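Local coordinates for SAM-dependent methyltransferase (Anabaena variabilis ATCC 29413, PDB 3GGD), which binds S-adenosyl-L-homocysteine and is probably a methyltransferase that takes its methyl group from S-adenosylmethionine for a substrate not yet identified, at residues A[130-135]-A[162-167]; A[169-174]-A[234-239]. All coordinates share one frame; numbering follows the deposited sequence. Where two conformers were deposited one is given.

Contact 1: residues A[130-135]-A[162-167]; sequences MRTGFH and IELGTG. With SAH (S-adenosyl-L-homocysteine), chain E; SO4 (sulfate ion), chain G; EDO (1,2-ethanediol), chain L.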
loop_
_atom_site.group_PDB
_atom_site.type_symbol
_atom_site.label_atom_id
_atom_site.label_comp_id
_atom_site.label_asym_id
_atom_site.label_seq_id
_atom_site.Cartn_x
_atom_site.Cartn_y
_atom_site.Cartn_z
HETATM N N MSE A 130 5.448 -2.105 -1.941
HETATM C CA MSE A 130 4.366 -1.451 -1.242
HETATM C C MSE A 130 3.317 -0.916 -2.213
HETATM O O MSE A 130 3.578 -0.019 -3.030
HETATM C CB MSE A 130 4.894 -0.315 -0.366
HETATM C CG MSE A 130 3.815 0.299 0.513
HETATM SE SE MSE A 130 4.605 1.650 1.778
HETATM C CE MSE A 130 4.939 2.931 0.524
ATOM N N ARG A 131 2.112 -1.454 -2.095
ATOM C CA ARG A 131 0.998 -1.071 -2.959
ATOM C C ARG A 131 -0.046 -0.312 -2.117
ATOM O O ARG A 131 -0.774 -0.890 -1.285
ATOM C CB ARG A 131 0.395 -2.320 -3.608
ATOM C CG ARG A 131 -0.726 -1.989 -4.597
ATOM C CD ARG A 131 -1.223 -3.264 -5.326
ATOM N NE ARG A 131 -2.240 -2.950 -6.331
ATOM C CZ ARG A 131 -3.543 -3.003 -6.110
ATOM N NH1 ARG A 131 -3.995 -3.366 -4.924
ATOM N NH2 ARG A 131 -4.395 -2.721 -7.091
ATOM N N THR A 132 -0.105 0.983 -2.362
ATOM C CA THR A 132 -0.967 1.914 -1.672
ATOM C C THR A 132 -0.816 1.859 -0.166
ATOM O O THR A 132 -1.776 1.681 0.575
ATOM C CB THR A 132 -2.421 1.834 -2.150
ATOM O OG1 THR A 132 -2.893 0.471 -2.170
ATOM C CG2 THR A 132 -2.533 2.475 -3.588
ATOM N N GLY A 133 0.415 2.022 0.294
ATOM C CA GLY A 133 0.669 2.063 1.728
ATOM C C GLY A 133 0.896 3.452 2.271
ATOM O O GLY A 133 0.967 3.621 3.481
ATOM N N PHE A 134 0.942 4.478 1.412
ATOM C CA PHE A 134 1.337 5.818 1.867
ATOM C C PHE A 134 0.274 6.920 1.703
ATOM O O PHE A 134 0.152 7.815 2.555
ATOM C CB PHE A 134 2.586 6.235 1.078
ATOM C CG PHE A 134 3.750 6.747 1.939
ATOM C CD1 PHE A 134 3.571 7.707 2.893
ATOM C CD2 PHE A 134 5.036 6.306 1.698
ATOM C CE1 PHE A 134 4.641 8.189 3.640
ATOM C CE2 PHE A 134 6.127 6.778 2.453
ATOM C CZ PHE A 134 5.910 7.722 3.427
ATOM N N HIS A 135 -0.478 6.875 0.598
ATOM C CA HIS A 135 -1.327 8.012 0.211
ATOM C C HIS A 135 -2.410 8.296 1.256
ATOM O O HIS A 135 -2.770 9.452 1.474
ATOM C CB HIS A 135 -1.956 7.765 -1.150
ATOM C CG HIS A 135 -3.061 6.755 -1.108
ATOM N ND1 HIS A 135 -4.375 7.101 -0.887
ATOM C CD2 HIS A 135 -3.040 5.407 -1.202
ATOM C CE1 HIS A 135 -5.122 6.011 -0.859
ATOM N NE2 HIS A 135 -4.336 4.967 -1.032
ATOM N N ILE A 162 3.700 2.029 -5.308
ATOM C CA ILE A 162 2.680 2.572 -6.206
ATOM C C ILE A 162 1.572 3.120 -5.283
ATOM O O ILE A 162 1.123 2.460 -4.343
ATOM C CB ILE A 162 2.204 1.539 -7.257
ATOM C CG1 ILE A 162 1.191 2.210 -8.205
ATOM C CG2 ILE A 162 1.665 0.208 -6.561
ATOM C CD1 ILE A 162 0.677 1.335 -9.390
ATOM N N GLU A 163 1.222 4.376 -5.524
ATOM C CA GLU A 163 0.328 5.129 -4.674
ATOM C C GLU A 163 -0.682 5.870 -5.545
ATOM O O GLU A 163 -0.509 5.968 -6.753
ATOM C CB GLU A 163 1.159 6.151 -3.864
ATOM C CG GLU A 163 2.149 5.506 -2.904
ATOM C CD GLU A 163 1.480 4.710 -1.803
ATOM O OE1 GLU A 163 0.315 5.054 -1.455
ATOM O OE2 GLU A 163 2.100 3.710 -1.313
ATOM N N LEU A 164 -1.731 6.397 -4.928
ATOM C CA LEU A 164 -2.643 7.277 -5.646
ATOM C C LEU A 164 -1.910 8.590 -5.767
ATOM O O LEU A 164 -1.290 9.039 -4.800
ATOM C CB LEU A 164 -3.982 7.412 -4.926
ATOM C CG LEU A 164 -4.759 6.084 -4.739
ATOM C CD1 LEU A 164 -6.203 6.307 -4.232
ATOM C CD2 LEU A 164 -4.775 5.254 -6.021
ATOM N N GLY A 165 -1.954 9.177 -6.957
ATOM C CA GLY A 165 -1.187 10.364 -7.257
ATOM C C GLY A 165 -2.021 11.624 -7.421
ATOM O O GLY A 165 -3.217 11.667 -7.081
ATOM N N THR A 166 -1.361 12.668 -7.899
ATOM C CA THR A 166 -2.013 13.949 -8.164
ATOM C C THR A 166 -3.237 13.672 -9.021
ATOM O O THR A 166 -3.186 12.885 -9.990
ATOM C CB THR A 166 -1.059 14.906 -8.908
ATOM O OG1 THR A 166 0.118 15.042 -8.117
ATOM C CG2 THR A 166 -1.699 16.294 -9.148
ATOM N N GLY A 167 -4.339 14.295 -8.646
ATOM C CA GLY A 167 -5.585 14.074 -9.363
ATOM C C GLY A 167 -6.490 13.107 -8.643
ATOM O O GLY A 167 -7.654 13.002 -8.957
HETATM N N SAH E . -0.975 -3.482 -0.221
HETATM C CA SAH E . -2.316 -4.097 -0.043
HETATM C CB SAH E . -3.258 -3.275 0.863
HETATM C CG SAH E . -3.552 -1.806 0.509
HETATM S SD SAH E . -4.745 -1.037 1.619
HETATM C C SAH E . -2.999 -4.351 -1.379
HETATM O O SAH E . -3.923 -5.200 -1.463
HETATM O OXT SAH E . -2.672 -3.711 -2.378
HETATM C "C5'" SAH E . -3.663 -0.231 2.766
HETATM C "C4'" SAH E . -3.072 -1.209 3.824
HETATM O "O4'" SAH E . -2.176 -0.490 4.704
HETATM C "C3'" SAH E . -4.077 -1.892 4.769
HETATM O "O3'" SAH E . -3.932 -3.302 4.792
HETATM C "C2'" SAH E . -3.743 -1.335 6.147
HETATM O "O2'" SAH E . -4.102 -2.165 7.271
HETATM C "C1'" SAH E . -2.262 -1.031 6.015
HETATM N N9 SAH E . -1.759 -0.077 7.010
HETATM C C8 SAH E . -2.398 1.063 7.388
HETATM N N7 SAH E . -1.658 1.725 8.293
HETATM C C5 SAH E . -0.530 0.980 8.499
HETATM C C6 SAH E . 0.626 1.099 9.381
HETATM N N6 SAH E . 0.646 2.180 10.194
HETATM N N1 SAH E . 1.576 0.152 9.378
HETATM C C2 SAH E . 1.465 -0.935 8.550
HETATM N N3 SAH E . 0.416 -1.093 7.743
HETATM C C4 SAH E . -0.599 -0.209 7.693
HETATM S S SO4 G . -6.054 16.218 -6.301
HETATM O O1 SO4 G . -7.087 15.638 -7.162
HETATM O O2 SO4 G . -6.405 17.598 -5.926
HETATM O O3 SO4 G . -4.709 16.102 -6.920
HETATM O O4 SO4 G . -6.026 15.469 -5.040
HETATM C C1 EDO L . -2.233 -1.153 -10.209
HETATM O O1 EDO L . -3.370 -1.944 -9.818
HETATM C C2 EDO L . -0.886 -1.906 -10.014
HETATM O O2 EDO L . -0.732 -2.539 -8.706
#

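Contact 2: residues A[169-174]-A[234-239]; sequences IDFFNS and TPPAFW. With SO4 (sulfate ion), chain G; EDO (1,2-ethanediol), chain R.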
loop_
_atom_site.group_PDB
_atom_site.type_symbol
_atom_site.label_atom_id
_atom_site.label_comp_id
_atom_site.label_asym_id
_atom_site.label_seq_id
_atom_site.Cartn_x
_atom_site.Cartn_y
_atom_site.Cartn_z
ATOM N N ILE A 169 -8.060 13.143 -5.713
ATOM C CA ILE A 169 -9.261 13.722 -5.087
ATOM C C ILE A 169 -10.230 14.234 -6.164
ATOM O O ILE A 169 -11.429 14.018 -6.054
ATOM C CB ILE A 169 -8.888 14.806 -4.010
ATOM C CG1 ILE A 169 -8.018 14.179 -2.886
ATOM C CG2 ILE A 169 -10.136 15.544 -3.458
ATOM C CD1 ILE A 169 -8.575 12.948 -2.178
ATOM N N ASP A 170 -9.713 14.890 -7.201
ATOM C CA ASP A 170 -10.549 15.284 -8.314
ATOM C C ASP A 170 -11.235 14.080 -8.987
ATOM O O ASP A 170 -12.382 14.142 -9.383
ATOM C CB ASP A 170 -9.716 15.976 -9.373
ATOM C CG ASP A 170 -9.301 17.400 -8.982
ATOM O OD1 ASP A 170 -9.849 17.990 -8.011
ATOM O OD2 ASP A 170 -8.413 17.927 -9.688
ATOM N N PHE A 171 -10.495 13.003 -9.152
ATOM C CA PHE A 171 -11.021 11.803 -9.758
ATOM C C PHE A 171 -12.255 11.311 -8.990
ATOM O O PHE A 171 -13.315 11.075 -9.572
ATOM C CB PHE A 171 -9.942 10.708 -9.765
ATOM C CG PHE A 171 -10.451 9.378 -10.239
ATOM C CD1 PHE A 171 -10.473 9.072 -11.589
ATOM C CD2 PHE A 171 -10.934 8.453 -9.332
ATOM C CE1 PHE A 171 -10.961 7.843 -12.026
ATOM C CE2 PHE A 171 -11.434 7.243 -9.760
ATOM C CZ PHE A 171 -11.449 6.948 -11.127
ATOM N N PHE A 172 -12.110 11.168 -7.678
ATOM C CA PHE A 172 -13.230 10.691 -6.871
ATOM C C PHE A 172 -14.388 11.695 -6.797
ATOM O O PHE A 172 -15.556 11.308 -6.851
ATOM C CB PHE A 172 -12.773 10.248 -5.485
ATOM C CG PHE A 172 -12.051 8.951 -5.490
ATOM C CD1 PHE A 172 -12.702 7.796 -5.879
ATOM C CD2 PHE A 172 -10.729 8.875 -5.100
ATOM C CE1 PHE A 172 -12.042 6.608 -5.915
ATOM C CE2 PHE A 172 -10.037 7.669 -5.122
ATOM C CZ PHE A 172 -10.683 6.532 -5.511
ATOM N N ASN A 173 -14.070 12.978 -6.691
ATOM C CA ASN A 173 -15.095 13.992 -6.695
ATOM C C ASN A 173 -15.845 14.087 -8.028
ATOM O O ASN A 173 -17.021 14.471 -8.036
ATOM C CB ASN A 173 -14.523 15.369 -6.272
ATOM C CG ASN A 173 -14.287 15.471 -4.749
ATOM O OD1 ASN A 173 -14.887 14.722 -3.948
ATOM N ND2 ASN A 173 -13.415 16.387 -4.350
ATOM N N SER A 174 -15.201 13.752 -9.145
ATOM C CA SER A 174 -15.917 13.747 -10.437
ATOM C C SER A 174 -16.936 12.603 -10.460
ATOM O O SER A 174 -18.005 12.733 -11.033
ATOM C CB SER A 174 -14.962 13.617 -11.623
ATOM O OG SER A 174 -14.029 14.677 -11.637
ATOM N N THR A 234 -10.475 3.454 -12.219
ATOM C CA THR A 234 -9.023 3.431 -12.164
ATOM C C THR A 234 -8.451 4.845 -11.875
ATOM O O THR A 234 -8.156 5.609 -12.797
ATOM C CB THR A 234 -8.413 2.919 -13.490
ATOM O OG1 THR A 234 -8.792 3.797 -14.548
ATOM C CG2 THR A 234 -8.837 1.481 -13.834
ATOM N N PRO A 235 -8.295 5.188 -10.603
ATOM C CA PRO A 235 -7.695 6.483 -10.268
ATOM C C PRO A 235 -6.229 6.621 -10.712
ATOM O O PRO A 235 -5.537 5.618 -10.940
ATOM C CB PRO A 235 -7.779 6.529 -8.738
ATOM C CG PRO A 235 -7.895 5.081 -8.309
ATOM C CD PRO A 235 -8.652 4.403 -9.409
ATOM N N PRO A 236 -5.747 7.870 -10.828
ATOM C CA PRO A 236 -4.365 8.090 -11.263
ATOM C C PRO A 236 -3.376 7.624 -10.217
ATOM O O PRO A 236 -3.605 7.801 -9.009
ATOM C CB PRO A 236 -4.290 9.599 -11.475
ATOM C CG PRO A 236 -5.391 10.182 -10.630
ATOM C CD PRO A 236 -6.474 9.137 -10.593
ATOM N N ALA A 237 -2.284 7.026 -10.700
ATOM C CA ALA A 237 -1.237 6.431 -9.870
ATOM C C ALA A 237 0.080 7.179 -10.033
ATOM O O ALA A 237 0.296 7.922 -10.992
ATOM C CB ALA A 237 -1.054 4.945 -10.214
ATOM N N PHE A 238 0.936 7.005 -9.046
ATOM C CA PHE A 238 2.307 7.451 -9.070
ATOM C C PHE A 238 3.089 6.250 -8.582
ATOM O O PHE A 238 2.714 5.650 -7.566
ATOM C CB PHE A 238 2.581 8.613 -8.088
ATOM C CG PHE A 238 4.042 8.828 -7.825
ATOM C CD1 PHE A 238 4.822 9.489 -8.731
ATOM C CD2 PHE A 238 4.648 8.298 -6.708
ATOM C CE1 PHE A 238 6.162 9.652 -8.537
ATOM C CE2 PHE A 238 6.014 8.479 -6.503
ATOM C CZ PHE A 238 6.755 9.146 -7.450
ATOM N N TRP A 239 4.180 5.918 -9.271
ATOM C CA TRP A 239 5.051 4.827 -8.819
ATOM C C TRP A 239 6.514 5.175 -9.006
ATOM O O TRP A 239 6.883 6.011 -9.865
ATOM C CB TRP A 239 4.727 3.477 -9.532
ATOM C CG TRP A 239 4.982 3.466 -10.982
ATOM C CD1 TRP A 239 4.067 3.723 -11.961
ATOM C CD2 TRP A 239 6.219 3.182 -11.662
ATOM N NE1 TRP A 239 4.647 3.622 -13.189
ATOM C CE2 TRP A 239 5.961 3.281 -13.045
ATOM C CE3 TRP A 239 7.505 2.842 -11.238
ATOM C CZ2 TRP A 239 6.948 3.081 -14.018
ATOM C CZ3 TRP A 239 8.480 2.638 -12.201
ATOM C CH2 TRP A 239 8.193 2.746 -13.575
HETATM S S SO4 G . -6.054 16.218 -6.301
HETATM O O1 SO4 G . -7.087 15.638 -7.162
HETATM O O2 SO4 G . -6.405 17.598 -5.926
HETATM O O3 SO4 G . -4.709 16.102 -6.920
HETATM O O4 SO4 G . -6.026 15.469 -5.040
HETATM C C1 EDO R . 4.507 5.575 -16.896
HETATM O O1 EDO R . 4.138 6.945 -16.920
HETATM C C2 EDO R . 3.333 4.848 -16.260
HETATM O O2 EDO R . 3.669 3.487 -16.084
#

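Contact 1: residues A[130-135]-A[162-167]
The carboxylate of E163 fills the turn that follows strand 127-131 and is gripped there by three successive backbone N-H groups. Its chain, bent at chi2 (-65°), carries OE2 to G133 N at 2.9 Å, met on the syn lone pair, while OE1 accepts from F134 N (3.0 Å) and H135 N (2.9 Å), both from above the carboxylate plane. A glutamine here would probably disturb the turn, an amide offering one acceptor oxygen where three N-H groups now converge. L164 lies over one face of the H135 ring, its CG 3.8 Å from the ring centroid in a CH-pi contact; H135 ND1 is hydrogen-bonded to G197 N, outside the segments. Parallel pairing adds hydrogen bonds from I162 N to M130 O and from T132 N to I162 O, the latter at 2.8 Å. Beyond L164 the two segments part: T166 is exposed, and G167 N bonds to a sulfate, probably from the crystallisation liquor. R131 O accepts a hydrogen bond from the amino N of S-adenosyl-L-homocysteine (2.8 Å), and R131 NH1 donates one to its OXT. Helix 142-153, linking strands 127-131 and 158-164 in a beta-alpha-beta unit, packs on M130 and F134, while I162 touches helix 43-50 and strand 237-244.

Contact 2: residues A[169-174]-A[234-239]
With CG anti to the backbone N (chi1 174°) and the ring turned about perpendicular at chi2 (86°), F171 reaches out from helix 168-179 and lays one ring face against the backbone of P235. F172, the next residue, has CG anti to its carbonyl carbon instead (chi1 -74°), which brings its ring beside that of F171: CD2 of F171 stands 3.9 Å above the F172 plane, over its centre. P235 CA sits over the middle of the F171 ring, 3.7 Å from its centroid and almost on the ring normal, a CH-pi contact. P235 CB touches F171 CD2 at 3.7 Å, and at the far end of the ring F171 CZ lies 3.6 Å from P235 N. F171 CB packs on P236 CD at 3.9 Å. F172 adds a looser touch, its CZ lying 4.2 Å from P235 CG. No hydrogen bond crosses between the segments; the contact is apolar and only partly buried. At the start of the helix the backbone N-H groups of I169 and D170 hydrogen-bond to a sulfate, probably from the crystallisation liquor, D170 N to its O1 at 2.7 Å, as anions often do at a helix N-terminus. The whole is helix-to-loop packing in a Rossmann-like methyltransferase fold, where the helix after strand 158-164 meets the P235-P236 lead-in to strand 237-244, which runs antiparallel to strand 158-164.

Overall arrangement
The centres of contacts 1 and 2 lie about 10 Å apart, and the contacts follow one another along the chain, contact 1 closing before contact 2 opens. Strand 158-164 leads directly into helix 168-179, and it lies beside strand 237-244 in the same mixed sheet. Across that antiparallel pair, probable hydrogen bonds join E163 N to F238 O and G165 N to P236 O. One sulfate also touches both, through G167 and the first turn of the helix. Contact 1 thus borders the S-adenosyl-L-homocysteine pocket at the ends of parallel strands, whereas contact 2 lies farther from the centre of the chain and packs helix 168-179 against the loop that enters strand 237-244.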